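Local coordinates for protein putative nucleotidyltransferase (Sulfolobus solfataricus P2, PDB 2RFF) that probably transfers nucleotidyl groups, as a small single-domain member of the nucleotidyltransferase superfamily whose substrate is not established, at residues E21-V26 with F77-V82; N32-I38 with D54-K60; R70-V74 with V86-E91. All coordinates share one frame. Residues are numbered along the deposited sequence.

Contact 1 (E21-V26 with F77-V82); sequences EIVEEV and FIRGNV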
loop_
_atom_site.group_PDB
_atom_site.type_symbol
_atom_site.label_atom_id
_atom_site.label_comp_id
_atom_site.label_asym_id
_atom_site.label_seq_id
_atom_site.Cartn_x
_atom_site.Cartn_y
_atom_site.Cartn_z
ATOM N N GLU A 21 -1.252 6.039 -7.686
ATOM C CA GLU A 21 -1.422 5.591 -9.071
ATOM C C GLU A 21 -1.646 4.076 -9.139
ATOM O O GLU A 21 -2.541 3.602 -9.837
ATOM C CB GLU A 21 -0.204 5.911 -9.916
ATOM C CG GLU A 21 0.092 7.347 -10.191
ATOM C CD GLU A 21 1.363 7.520 -11.071
ATOM O OE1 GLU A 21 1.679 6.647 -11.936
ATOM O OE2 GLU A 21 2.043 8.545 -10.903
ATOM N N ILE A 22 -0.832 3.322 -8.401
ATOM C CA ILE A 22 -0.952 1.866 -8.392
ATOM C C ILE A 22 -2.321 1.467 -7.842
ATOM O O ILE A 22 -2.981 0.608 -8.431
ATOM C CB ILE A 22 0.199 1.201 -7.565
ATOM C CG1 ILE A 22 1.550 1.413 -8.294
ATOM C CG2 ILE A 22 -0.057 -0.311 -7.330
ATOM C CD1 ILE A 22 2.791 1.041 -7.478
ATOM N N VAL A 23 -2.723 2.090 -6.725
ATOM C CA VAL A 23 -4.030 1.757 -6.065
ATOM C C VAL A 23 -5.207 2.106 -6.988
ATOM O O VAL A 23 -6.168 1.354 -7.069
ATOM C CB VAL A 23 -4.169 2.413 -4.681
ATOM C CG1 VAL A 23 -5.599 2.234 -4.161
ATOM C CG2 VAL A 23 -3.079 1.814 -3.739
ATOM N N GLU A 24 -5.124 3.234 -7.688
ATOM C CA GLU A 24 -6.181 3.612 -8.651
ATOM C C GLU A 24 -6.418 2.525 -9.682
ATOM O O GLU A 24 -7.551 2.184 -9.983
ATOM C CB GLU A 24 -5.821 4.921 -9.388
ATOM C CG GLU A 24 -6.007 6.105 -8.495
ATOM C CD GLU A 24 -5.612 7.438 -9.096
ATOM O OE1 GLU A 24 -4.684 7.491 -9.954
ATOM O OE2 GLU A 24 -6.245 8.445 -8.656
ATOM N N GLU A 25 -5.333 1.955 -10.175
ATOM C CA GLU A 25 -5.410 0.921 -11.183
ATOM C C GLU A 25 -5.972 -0.370 -10.615
ATOM O O GLU A 25 -6.868 -0.963 -11.188
ATOM C CB GLU A 25 -4.042 0.663 -11.821
ATOM C CG GLU A 25 -3.533 1.866 -12.573
ATOM C CD GLU A 25 -2.143 1.694 -13.076
ATOM O OE1 GLU A 25 -1.594 0.585 -13.060
ATOM O OE2 GLU A 25 -1.570 2.698 -13.516
ATOM N N VAL A 26 -5.423 -0.811 -9.487
ATOM C CA VAL A 26 -5.911 -2.033 -8.780
ATOM C C VAL A 26 -7.382 -1.903 -8.349
ATOM O O VAL A 26 -8.178 -2.786 -8.638
ATOM C CB VAL A 26 -4.992 -2.453 -7.624
ATOM C CG1 VAL A 26 -5.526 -3.718 -6.917
ATOM C CG2 VAL A 26 -3.571 -2.669 -8.130
ATOM N N PHE A 77 0.694 -4.549 -11.886
ATOM C CA PHE A 77 0.504 -3.157 -11.540
ATOM C C PHE A 77 1.673 -2.571 -10.768
ATOM O O PHE A 77 1.737 -1.357 -10.612
ATOM C CB PHE A 77 -0.743 -3.007 -10.658
ATOM C CG PHE A 77 -2.015 -3.488 -11.309
ATOM C CD1 PHE A 77 -2.791 -2.651 -12.091
ATOM C CD2 PHE A 77 -2.474 -4.775 -11.070
ATOM C CE1 PHE A 77 -3.994 -3.110 -12.676
ATOM C CE2 PHE A 77 -3.649 -5.246 -11.643
ATOM C CZ PHE A 77 -4.420 -4.400 -12.448
ATOM N N ILE A 78 2.583 -3.416 -10.276
ATOM C CA ILE A 78 3.663 -2.970 -9.421
ATOM C C ILE A 78 4.815 -2.461 -10.268
ATOM O O ILE A 78 5.217 -3.121 -11.244
ATOM C CB ILE A 78 4.151 -4.095 -8.469
ATOM C CG1 ILE A 78 3.017 -4.650 -7.613
ATOM C CG2 ILE A 78 5.305 -3.630 -7.537
ATOM C CD1 ILE A 78 2.243 -3.609 -6.733
ATOM N N ARG A 79 5.302 -1.272 -9.925
ATOM C CA ARG A 79 6.482 -0.651 -10.565
ATOM C C ARG A 79 7.117 0.316 -9.590
ATOM O O ARG A 79 6.512 0.645 -8.567
ATOM C CB ARG A 79 6.186 0.059 -11.885
ATOM C CG ARG A 79 5.336 1.292 -11.798
ATOM C CD ARG A 79 3.898 0.988 -11.615
ATOM N NE ARG A 79 3.145 2.197 -11.916
ATOM C CZ ARG A 79 1.832 2.262 -12.073
ATOM N NH1 ARG A 79 1.061 1.187 -11.906
ATOM N NH2 ARG A 79 1.284 3.441 -12.369
ATOM N N GLY A 80 8.345 0.716 -9.871
ATOM C CA GLY A 80 9.085 1.602 -8.994
ATOM C C GLY A 80 9.620 0.869 -7.777
ATOM O O GLY A 80 9.566 -0.344 -7.715
ATOM N N ASN A 81 10.053 1.630 -6.779
ATOM C CA ASN A 81 10.694 1.101 -5.594
ATOM C C ASN A 81 9.585 0.769 -4.579
ATOM O O ASN A 81 9.386 1.491 -3.597
ATOM C CB ASN A 81 11.640 2.190 -5.079
ATOM C CG ASN A 81 12.536 1.708 -4.029
ATOM O OD1 ASN A 81 12.858 0.526 -4.001
ATOM N ND2 ASN A 81 12.990 2.618 -3.153
ATOM N N VAL A 82 8.865 -0.308 -4.891
ATOM C CA VAL A 82 7.646 -0.712 -4.197
ATOM C C VAL A 82 7.690 -2.187 -3.848
ATOM O O VAL A 82 8.111 -3.017 -4.622
ATOM C CB VAL A 82 6.386 -0.468 -5.135
ATOM C CG1 VAL A 82 5.096 -1.072 -4.511
ATOM C CG2 VAL A 82 6.167 1.021 -5.373
HETATM O O HOH W 1 4.381 4.855 -12.694
#
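Arg79 does most of the reaching here. With chi1 p and chi2 m its chain bends out of the loop and then runs on extended, so that the guanidinium lands against helix 6-29 between two glutamates one turn apart. Arg79 NH1 donates to Glu25 OE1 (3.0 Å), while Arg79 NH2 donates to Glu25 OE2 (3.2 Å) and, at 3.3 Å, to Glu21 OE1, giving a salt-bridge network. Both glutamates, m at chi1 and t at chi2, are stretched out so that their carboxylates reach Arg79. Arg79 NH1 also donates to Phe77 O of its own loop at 2.9 Å. This loop links helix 67-74 to edge strand 82-88, in the return half of a beta-alpha-beta crossover, and the network ties it to the N-terminal helix. Beneath the charges, Ile22 (chi1 m, chi2 t) lays CG1 over a guanidinium face, 3.7 Å from Arg79 NH1, and extends CD1 to Val82 CG2 (4.0 Å). Phe77 sets its ring against the helix: Val26 CG2 sits over one face in a CH-pi contact, 4.0 Å from the centroid.

Contact 2 (N32-I38 with D54-K60); sequences NLEEVYI and DILFVFK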
loop_
_atom_site.group_PDB
_atom_site.type_symbol
_atom_site.label_atom_id
_atom_site.label_comp_id
_atom_site.label_asym_id
_atom_site.label_seq_id
_atom_site.Cartn_x
_atom_site.Cartn_y
_atom_site.Cartn_z
ATOM N N ASN A 32 -13.645 -6.249 -5.475
ATOM C CA ASN A 32 -13.401 -6.782 -4.114
ATOM C C ASN A 32 -12.191 -6.185 -3.362
ATOM O O ASN A 32 -11.977 -6.525 -2.209
ATOM C CB ASN A 32 -13.368 -8.320 -4.069
ATOM C CG ASN A 32 -12.260 -8.944 -4.933
ATOM O OD1 ASN A 32 -11.928 -8.406 -5.998
ATOM N ND2 ASN A 32 -11.731 -10.094 -4.525
ATOM N N LEU A 33 -11.410 -5.300 -3.984
ATOM C CA LEU A 33 -10.376 -4.551 -3.249
ATOM C C LEU A 33 -11.146 -3.645 -2.288
ATOM O O LEU A 33 -11.994 -2.871 -2.713
ATOM C CB LEU A 33 -9.493 -3.692 -4.147
ATOM C CG LEU A 33 -8.363 -3.009 -3.335
ATOM C CD1 LEU A 33 -7.277 -3.985 -2.941
ATOM C CD2 LEU A 33 -7.782 -1.910 -4.165
ATOM N N GLU A 34 -10.838 -3.758 -1.000
ATOM C CA GLU A 34 -11.580 -3.041 0.037
ATOM C C GLU A 34 -10.792 -1.958 0.741
ATOM O O GLU A 34 -11.341 -0.902 1.062
ATOM C CB GLU A 34 -12.206 -4.037 1.031
ATOM C CG GLU A 34 -12.901 -3.433 2.210
ATOM C CD GLU A 34 -14.005 -2.422 1.861
ATOM O OE1 GLU A 34 -14.562 -2.461 0.753
ATOM O OE2 GLU A 34 -14.342 -1.599 2.752
ATOM N N GLU A 35 -9.538 -2.242 1.049
ATOM C CA GLU A 35 -8.669 -1.321 1.766
ATOM C C GLU A 35 -7.258 -1.482 1.260
ATOM O O GLU A 35 -6.875 -2.568 0.814
ATOM C CB GLU A 35 -8.652 -1.586 3.287
ATOM C CG GLU A 35 -9.954 -1.252 4.006
ATOM C CD GLU A 35 -10.101 -1.748 5.416
ATOM O OE1 GLU A 35 -9.209 -2.398 5.995
ATOM O OE2 GLU A 35 -11.152 -1.434 5.975
ATOM N N VAL A 36 -6.511 -0.389 1.358
ATOM C CA VAL A 36 -5.074 -0.425 1.123
ATOM C C VAL A 36 -4.413 0.304 2.279
ATOM O O VAL A 36 -4.867 1.376 2.693
ATOM C CB VAL A 36 -4.655 0.187 -0.221
ATOM C CG1 VAL A 36 -3.100 0.271 -0.425
ATOM C CG2 VAL A 36 -5.279 -0.574 -1.358
ATOM N N TYR A 37 -3.325 -0.271 2.758
ATOM C CA TYR A 37 -2.517 0.339 3.801
ATOM C C TYR A 37 -1.086 0.545 3.275
ATOM O O TYR A 37 -0.597 -0.195 2.397
ATOM C CB TYR A 37 -2.479 -0.541 5.051
ATOM C CG TYR A 37 -3.798 -0.732 5.742
ATOM C CD1 TYR A 37 -4.725 -1.660 5.272
ATOM C CD2 TYR A 37 -4.136 0.027 6.873
ATOM C CE1 TYR A 37 -5.957 -1.885 5.967
ATOM C CE2 TYR A 37 -5.355 -0.178 7.539
ATOM C CZ TYR A 37 -6.270 -1.104 7.027
ATOM O OH TYR A 37 -7.469 -1.359 7.619
ATOM N N ILE A 38 -0.432 1.558 3.841
ATOM C CA ILE A 38 1.010 1.699 3.755
ATOM C C ILE A 38 1.559 1.064 5.050
ATOM O O ILE A 38 1.022 1.295 6.153
ATOM C CB ILE A 38 1.479 3.160 3.644
ATOM C CG1 ILE A 38 0.776 3.854 2.484
ATOM C CG2 ILE A 38 3.021 3.212 3.543
ATOM C CD1 ILE A 38 0.841 3.119 1.145
ATOM N N ASP A 54 5.976 0.291 1.047
ATOM C CA ASP A 54 5.351 -1.020 1.215
ATOM C C ASP A 54 3.842 -0.869 1.241
ATOM O O ASP A 54 3.308 -0.119 2.071
ATOM C CB ASP A 54 5.847 -1.644 2.507
ATOM C CG ASP A 54 7.315 -1.933 2.484
ATOM O OD1 ASP A 54 7.840 -2.407 1.462
ATOM O OD2 ASP A 54 7.992 -1.696 3.493
ATOM N N ILE A 55 3.172 -1.604 0.347
ATOM C CA ILE A 55 1.745 -1.481 0.137
ATOM C C ILE A 55 1.057 -2.783 0.478
ATOM O O ILE A 55 1.405 -3.821 -0.066
ATOM C CB ILE A 55 1.433 -1.106 -1.326
ATOM C CG1 ILE A 55 2.173 0.189 -1.732
ATOM C CG2 ILE A 55 -0.104 -0.928 -1.493
ATOM C CD1 ILE A 55 1.894 0.547 -3.189
ATOM N N LEU A 56 0.077 -2.713 1.378
ATOM C CA LEU A 56 -0.764 -3.854 1.753
ATOM C C LEU A 56 -2.105 -3.705 1.044
ATOM O O LEU A 56 -2.837 -2.756 1.318
ATOM C CB LEU A 56 -0.962 -3.943 3.268
ATOM C CG LEU A 56 -2.040 -4.929 3.721
ATOM C CD1 LEU A 56 -1.717 -6.334 3.230
ATOM C CD2 LEU A 56 -2.261 -4.831 5.217
ATOM N N PHE A 57 -2.413 -4.642 0.148
ATOM C CA PHE A 57 -3.703 -4.664 -0.538
ATOM C C PHE A 57 -4.605 -5.632 0.242
ATOM O O PHE A 57 -4.220 -6.792 0.436
ATOM C CB PHE A 57 -3.548 -5.157 -1.967
ATOM C CG PHE A 57 -2.678 -4.332 -2.823
ATOM C CD1 PHE A 57 -3.223 -3.280 -3.508
ATOM C CD2 PHE A 57 -1.339 -4.616 -2.959
ATOM C CE1 PHE A 57 -2.468 -2.516 -4.352
ATOM C CE2 PHE A 57 -0.555 -3.845 -3.838
ATOM C CZ PHE A 57 -1.113 -2.797 -4.505
ATOM N N VAL A 58 -5.804 -5.186 0.571
ATOM C CA VAL A 58 -6.766 -5.977 1.385
ATOM C C VAL A 58 -8.023 -6.185 0.551
ATOM O O VAL A 58 -8.665 -5.223 0.185
ATOM C CB VAL A 58 -7.132 -5.373 2.767
ATOM C CG1 VAL A 58 -8.088 -6.306 3.591
ATOM C CG2 VAL A 58 -5.864 -5.105 3.522
ATOM N N PHE A 59 -8.299 -7.441 0.202
ATOM C CA PHE A 59 -9.425 -7.831 -0.647
ATOM C C PHE A 59 -10.453 -8.616 0.116
ATOM O O PHE A 59 -10.105 -9.337 1.018
ATOM C CB PHE A 59 -8.982 -8.755 -1.795
ATOM C CG PHE A 59 -8.056 -8.119 -2.815
ATOM C CD1 PHE A 59 -6.694 -8.060 -2.606
ATOM C CD2 PHE A 59 -8.541 -7.684 -4.059
ATOM C CE1 PHE A 59 -5.816 -7.522 -3.611
ATOM C CE2 PHE A 59 -7.692 -7.120 -5.031
ATOM C CZ PHE A 59 -6.336 -7.055 -4.802
ATOM N N LYS A 60 -11.709 -8.483 -0.284
ATOM C CA LYS A 60 -12.774 -9.332 0.267
ATOM C C LYS A 60 -12.812 -10.648 -0.500
ATOM O O LYS A 60 -12.537 -10.681 -1.682
ATOM C CB LYS A 60 -14.142 -8.637 0.164
ATOM C CG LYS A 60 -14.146 -7.337 0.926
ATOM C CD LYS A 60 -15.517 -6.799 1.291
ATOM C CE LYS A 60 -16.146 -5.961 0.227
ATOM N NZ LYS A 60 -17.449 -5.336 0.735
HETATM O O HOH W 2 -16.904 -2.581 -0.607
#
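Strands 33-38 and 54-59 run antiparallel, with axes 4.6 Å apart at closest approach and 153° between their directions, and their side chains interlock on both faces of the sheet. On the face carrying Leu33, Val36 and Ile38, Leu33 fills a hollow beside Phe59: Leu33 CD1 settles over the Phe59 ring in a CH-pi contact, 3.7 Å from the centroid and almost on the normal, while also touching Phe57 CB at 4.0 Å. Val36 then fits between two neighbours, its CG1 3.4 Å from Ile55 CG2 and its CG2 4.0 Å from Phe57 CD1. Helix 6-29 covers this face, bringing Val23 onto Val36 and Val26 onto Phe57. On the other face the Tyr37 ring lies back along its own strand, its CD1 4.0 Å from both Leu56 CD2 and Val58 CG2, and its hydroxyl OH donates to Glu35 OE1 at 2.6 Å. Tyr37 and Leu56 form a regular hydrogen-bonded pair, Tyr37 N to Leu56 O at 2.9 Å and Leu56 N to Tyr37 O at 2.8 Å. Farther along, the ladder swells: Val58 O accepts from both Glu34 N (2.9 Å) and Glu35 N (3.2 Å), and the extra residue lets Glu34 lay CB 3.8 Å from Lys60 CG, its carboxylate salt-bridged to Lys103. At the end Asn32 closes the pair, its O taking Lys60 N (2.8 Å) and its ND2 giving to Lys60 O (3.0 Å). A classic beta bulge thus marks one end of this central antiparallel pair, in the mixed sheet of a nucleotidyltransferase fold.

Contact 3 (R70-V74 with V86-E91); sequences RMYMV and VLDEGE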
loop_
_atom_site.group_PDB
_atom_site.type_symbol
_atom_site.label_atom_id
_atom_site.label_comp_id
_atom_site.label_asym_id
_atom_site.label_seq_id
_atom_site.Cartn_x
_atom_site.Cartn_y
_atom_site.Cartn_z
ATOM N N ARG A 70 -2.564 -14.872 -5.244
ATOM C CA ARG A 70 -2.643 -13.534 -4.648
ATOM C C ARG A 70 -1.620 -12.602 -5.274
ATOM O O ARG A 70 -1.957 -11.489 -5.664
ATOM C CB ARG A 70 -2.491 -13.594 -3.131
ATOM C CG ARG A 70 -3.661 -14.252 -2.445
ATOM C CD ARG A 70 -3.361 -14.306 -0.995
ATOM N NE ARG A 70 -4.441 -14.909 -0.213
ATOM C CZ ARG A 70 -4.614 -14.778 1.099
ATOM N NH1 ARG A 70 -3.788 -14.054 1.847
ATOM N NH2 ARG A 70 -5.659 -15.382 1.663
HETATM N N MSE A 71 -0.376 -13.049 -5.329
HETATM C CA MSE A 71 0.675 -12.236 -6.007
HETATM C C MSE A 71 0.318 -11.854 -7.452
HETATM O O MSE A 71 0.473 -10.704 -7.845
HETATM C CB MSE A 71 2.012 -12.973 -6.033
HETATM C CG MSE A 71 2.743 -12.973 -4.721
HETATM SE SE MSE A 71 4.521 -13.712 -4.889
HETATM C CE MSE A 71 5.079 -12.892 -6.444
ATOM N N TYR A 72 -0.185 -12.843 -8.200
ATOM C CA TYR A 72 -0.556 -12.681 -9.630
ATOM C C TYR A 72 -1.661 -11.639 -9.777
ATOM O O TYR A 72 -1.730 -11.001 -10.804
ATOM C CB TYR A 72 -0.976 -14.044 -10.212
ATOM C CG TYR A 72 -1.105 -14.158 -11.742
ATOM C CD1 TYR A 72 0.046 -14.237 -12.543
ATOM C CD2 TYR A 72 -2.368 -14.269 -12.385
ATOM C CE1 TYR A 72 -0.056 -14.390 -13.954
ATOM C CE2 TYR A 72 -2.474 -14.387 -13.809
ATOM C CZ TYR A 72 -1.319 -14.473 -14.568
ATOM O OH TYR A 72 -1.390 -14.592 -15.937
HETATM N N MSE A 73 -2.517 -11.452 -8.750
HETATM C CA MSE A 73 -3.602 -10.443 -8.813
HETATM C C MSE A 73 -3.099 -9.026 -9.028
HETATM O O MSE A 73 -3.698 -8.246 -9.769
HETATM C CB MSE A 73 -4.444 -10.354 -7.522
HETATM C CG MSE A 73 -5.161 -11.605 -7.041
HETATM SE SE MSE A 73 -6.186 -11.340 -5.459
HETATM C CE MSE A 73 -7.518 -10.188 -6.271
ATOM N N VAL A 74 -2.004 -8.678 -8.358
ATOM C CA VAL A 74 -1.460 -7.315 -8.412
ATOM C C VAL A 74 -0.124 -7.148 -9.099
ATOM O O VAL A 74 0.232 -6.033 -9.426
ATOM C CB VAL A 74 -1.397 -6.706 -6.978
ATOM C CG1 VAL A 74 -2.805 -6.758 -6.338
ATOM C CG2 VAL A 74 -0.362 -7.405 -6.067
ATOM N N VAL A 86 -0.532 -9.043 -0.223
ATOM C CA VAL A 86 -1.940 -9.172 -0.531
ATOM C C VAL A 86 -2.562 -10.056 0.571
ATOM O O VAL A 86 -2.126 -11.194 0.770
ATOM C CB VAL A 86 -2.191 -9.831 -1.897
ATOM C CG1 VAL A 86 -3.687 -10.132 -2.131
ATOM C CG2 VAL A 86 -1.643 -8.978 -3.085
ATOM N N LEU A 87 -3.609 -9.552 1.209
ATOM C CA LEU A 87 -4.303 -10.244 2.316
ATOM C C LEU A 87 -5.798 -10.162 2.132
ATOM O O LEU A 87 -6.324 -9.275 1.474
ATOM C CB LEU A 87 -3.960 -9.705 3.733
ATOM C CG LEU A 87 -2.490 -9.830 4.149
ATOM C CD1 LEU A 87 -2.298 -9.227 5.536
ATOM C CD2 LEU A 87 -1.998 -11.295 4.101
ATOM N N ASP A 88 -6.471 -11.134 2.718
ATOM C CA ASP A 88 -7.919 -11.109 2.844
ATOM C C ASP A 88 -8.273 -10.170 4.005
ATOM O O ASP A 88 -7.463 -9.957 4.932
ATOM C CB ASP A 88 -8.413 -12.522 3.198
ATOM C CG ASP A 88 -9.890 -12.635 3.224
ATOM O OD1 ASP A 88 -10.559 -12.592 2.198
ATOM O OD2 ASP A 88 -10.461 -12.802 4.322
ATOM N N GLU A 89 -9.496 -9.637 3.948
ATOM C CA GLU A 89 -10.116 -8.822 5.022
ATOM C C GLU A 89 -9.904 -9.384 6.452
ATOM O O GLU A 89 -9.615 -8.652 7.417
ATOM C CB GLU A 89 -11.627 -8.672 4.712
ATOM C CG GLU A 89 -12.430 -10.005 4.648
ATOM C CD GLU A 89 -13.758 -9.941 3.867
ATOM O OE1 GLU A 89 -14.376 -8.844 3.774
ATOM O OE2 GLU A 89 -14.171 -11.018 3.336
ATOM N N GLY A 90 -10.068 -10.694 6.582
ATOM C CA GLY A 90 -9.926 -11.370 7.854
ATOM C C GLY A 90 -8.516 -11.552 8.344
ATOM O O GLY A 90 -8.342 -11.967 9.492
ATOM N N GLU A 91 -7.508 -11.226 7.519
ATOM C CA GLU A 91 -6.101 -11.420 7.856
ATOM C C GLU A 91 -5.319 -10.124 8.049
ATOM O O GLU A 91 -4.143 -10.178 8.391
ATOM C CB GLU A 91 -5.423 -12.146 6.699
ATOM C CG GLU A 91 -5.956 -13.506 6.350
ATOM C CD GLU A 91 -5.532 -13.979 4.980
ATOM O OE1 GLU A 91 -5.011 -13.184 4.175
ATOM O OE2 GLU A 91 -5.768 -15.163 4.680
HETATM O O HOH W 3 -0.643 -13.513 1.046
#
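One arginine from the helix reaches along a strand to the turn beyond it: Arg70, almost fully extended beyond its m chi1, pairs with Glu91 through both terminal nitrogens, Arg70 NH1 to Glu91 OE1 at 2.8 Å and Arg70 NH2 to Glu91 OE2 at 3.0 Å. The contact belongs to the beta-alpha-beta unit of strand 53-59, helix 67-74 and strand 82-88, and brings the helix onto the edge strand of the sheet. Nearer the helix the touch is apolar. Val86 points into it, CG2 packing on Val74 CG2 at 3.6 Å and CG1 lying 3.8 Å from Arg70 CB, while SE of selenomethionine Met73 is 4.3 Å from Val86 CG1. Arg70 NH2 also reaches Ile62 O, and Asp88 OD1 takes Ile62 N, so the loop after strand 53-59 is held too. Asp88 OD2 accepts from Gly90 N, an Asx turn. Water 3 bridges Arg70 NH1 (3.3 Å) and Val86 O (2.8 Å), and Asp88 N donates to Glu91 OE1 at 2.9 Å.

In the fold
All three contacts belong to one compact domain built around the mixed sheet. Contact 2 pairs its strands 33-39 and 53-59; contact 3 lies about 8 Å away, centre to centre, where strand 82-88 joins the same sheet parallel to 53-59 and Phe57 O meets Leu87 N at 2.9 Å. The centre of contact 1 is about 12 Å from that of contact 2 and about 15 Å from that of contact 3. Along the chain, contact 2 falls between the two segments of contact 1 and closes before contact 3 opens, whereas contacts 1 and 3 interleave. Helices 6-29 and 67-74 meet through Val26 CG1 and Val74 CG1 (4.1 Å), so sheet, helices and crossover share a continuous hydrophobic core.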